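Local coordinates for NUDIX hydrolase (Jonesia denitrificans, PDB 4KTB), which is of unknown function but, as a Nudix hydrolase family member, possibly cleaves diadenosine tetraphosphate asymmetrically, at residues Y41-V45 with A88-I93. Sequence-based numbering, arbitrary orientation.
Sequences YVDAV and ALVRHI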
loop_
_atom_site.group_PDB
_atom_site.type_symbol
_atom_site.label_atom_id
_atom_site.label_comp_id
_atom_site.label_asym_id
_atom_site.label_seq_id
_atom_site.Cartn_x
_atom_site.Cartn_y
_atom_site.Cartn_z
ATOM N N TYR A 41 11.503 -14.841 0.906
ATOM C CA TYR A 41 12.103 -14.441 -0.349
ATOM C C TYR A 41 11.825 -12.978 -0.621
ATOM O O TYR A 41 10.958 -12.392 -0.000
ATOM C CB TYR A 41 11.499 -15.272 -1.486
ATOM C CG TYR A 41 12.363 -16.440 -1.836
ATOM C CD1 TYR A 41 12.714 -17.365 -0.878
ATOM C CD2 TYR A 41 12.868 -16.589 -3.112
ATOM C CE1 TYR A 41 13.526 -18.435 -1.192
ATOM C CE2 TYR A 41 13.679 -17.653 -3.439
ATOM C CZ TYR A 41 14.002 -18.571 -2.475
ATOM O OH TYR A 41 14.810 -19.631 -2.793
ATOM N N VAL A 42 12.569 -12.401 -1.561
ATOM C CA VAL A 42 12.200 -11.122 -2.163
ATOM C C VAL A 42 12.165 -11.242 -3.681
ATOM O O VAL A 42 12.895 -12.043 -4.268
ATOM C CB VAL A 42 13.171 -9.955 -1.788
ATOM C CG1 VAL A 42 13.008 -9.521 -0.327
ATOM C CG2 VAL A 42 14.619 -10.332 -2.099
ATOM N N ASP A 43 11.302 -10.441 -4.296
ATOM C CA ASP A 43 11.342 -10.219 -5.727
ATOM C C ASP A 43 11.487 -8.730 -5.937
ATOM O O ASP A 43 10.828 -7.929 -5.260
ATOM C CB ASP A 43 10.058 -10.702 -6.410
ATOM C CG ASP A 43 9.997 -12.211 -6.556
ATOM O OD1 ASP A 43 10.583 -12.733 -7.515
ATOM O OD2 ASP A 43 9.346 -12.873 -5.724
ATOM N N ALA A 44 12.375 -8.363 -6.851
ATOM C CA ALA A 44 12.539 -6.972 -7.226
ATOM C C ALA A 44 12.259 -6.869 -8.707
ATOM O O ALA A 44 12.871 -7.578 -9.494
ATOM C CB ALA A 44 13.937 -6.512 -6.928
ATOM N N VAL A 45 11.335 -5.990 -9.079
ATOM C CA VAL A 45 11.098 -5.679 -10.485
ATOM C C VAL A 45 11.947 -4.460 -10.852
ATOM O O VAL A 45 11.713 -3.354 -10.351
ATOM C CB VAL A 45 9.613 -5.437 -10.790
ATOM C CG1 VAL A 45 9.454 -4.789 -12.135
ATOM C CG2 VAL A 45 8.849 -6.732 -10.793
ATOM N N ALA A 88 18.584 -7.515 1.821
ATOM C CA ALA A 88 18.467 -8.604 0.853
ATOM C C ALA A 88 18.161 -8.032 -0.527
ATOM O O ALA A 88 18.623 -8.554 -1.535
ATOM C CB ALA A 88 17.386 -9.582 1.265
ATOM N N LEU A 89 17.388 -6.951 -0.571
ATOM C CA LEU A 89 17.069 -6.322 -1.847
ATOM C C LEU A 89 18.349 -5.790 -2.472
ATOM O O LEU A 89 18.637 -6.020 -3.647
ATOM C CB LEU A 89 16.075 -5.175 -1.657
ATOM C CG LEU A 89 14.636 -5.562 -1.347
ATOM C CD1 LEU A 89 13.869 -4.301 -1.034
ATOM C CD2 LEU A 89 14.004 -6.319 -2.524
ATOM N N VAL A 90 19.120 -5.076 -1.668
ATOM C CA VAL A 90 20.377 -4.517 -2.134
ATOM C C VAL A 90 21.285 -5.624 -2.654
ATOM O O VAL A 90 21.837 -5.541 -3.751
ATOM C CB VAL A 90 21.092 -3.800 -0.998
ATOM C CG1 VAL A 90 22.484 -3.412 -1.424
ATOM C CG2 VAL A 90 20.299 -2.570 -0.550
ATOM N N ARG A 91 21.421 -6.674 -1.857
ATOM C CA ARG A 91 22.287 -7.791 -2.193
ATOM C C ARG A 91 21.884 -8.459 -3.496
ATOM O O ARG A 91 22.727 -8.850 -4.285
ATOM C CB ARG A 91 22.269 -8.807 -1.056
ATOM C CG ARG A 91 23.158 -9.989 -1.283
ATOM C CD ARG A 91 23.299 -10.820 -0.020
ATOM N NE ARG A 91 22.012 -11.327 0.439
ATOM C CZ ARG A 91 21.453 -12.441 -0.009
ATOM N NH1 ARG A 91 22.070 -13.159 -0.940
ATOM N NH2 ARG A 91 20.281 -12.828 0.473
ATOM N N HIS A 92 20.587 -8.586 -3.735
ATOM C CA HIS A 92 20.134 -9.345 -4.899
ATOM C C HIS A 92 20.235 -8.501 -6.149
ATOM O O HIS A 92 20.462 -9.013 -7.240
ATOM C CB HIS A 92 18.719 -9.920 -4.691
ATOM C CG HIS A 92 18.691 -11.123 -3.799
ATOM N ND1 HIS A 92 19.193 -12.347 -4.187
ATOM C CD2 HIS A 92 18.251 -11.286 -2.525
ATOM C CE1 HIS A 92 19.059 -13.213 -3.197
ATOM N NE2 HIS A 92 18.491 -12.595 -2.177
ATOM N N ILE A 93 20.090 -7.193 -5.978
ATOM C CA ILE A 93 20.259 -6.275 -7.095
ATOM C C ILE A 93 21.711 -6.250 -7.575
ATOM O O ILE A 93 21.983 -6.331 -8.773
ATOM C CB ILE A 93 19.797 -4.855 -6.721
ATOM C CG1 ILE A 93 18.288 -4.830 -6.497
ATOM C CG2 ILE A 93 20.153 -3.858 -7.809
ATOM C CD1 ILE A 93 17.481 -4.789 -7.788
#
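Apolar side chains make most of the contact between strand 41-45 and helix 88-93, whose axes approach to 9.0 Å at an angle of 59°. V42 and A44 both point toward the helix. L89 starts sideways, but its extended side chain brings CD2 to 3.8 Å from V42 CB and 4.4 Å from A44 CB, bridging the two strand residues. One turn on, I93 CD1 reaches A44 CB at 4.0 Å, while A88 CB lies 4.4 Å from V42 CG2. The small A44 leaves room for both L89 and I93. The contact joins the sheet to one helical layer of the Nudix alpha/beta/alpha sandwich: helix 85-97 covers this face, while D43 and V45, pointing away, touch helix 176-186. The sequence from G77 through this helix resembles a degenerate Nudix box, with E83 and R91, joined by a salt bridge, at consensus positions and H92 where the consensus has glutamate. Polar side chains take their partners outside the interface. V42 CG2 lies 3.8 Å from H92 CD2, oblique to the imidazole ring, while H92 NE2 hydrogen-bonds to the backbone oxygen of R78; D43 OD2 hydrogen-bonds to S135 and Y117.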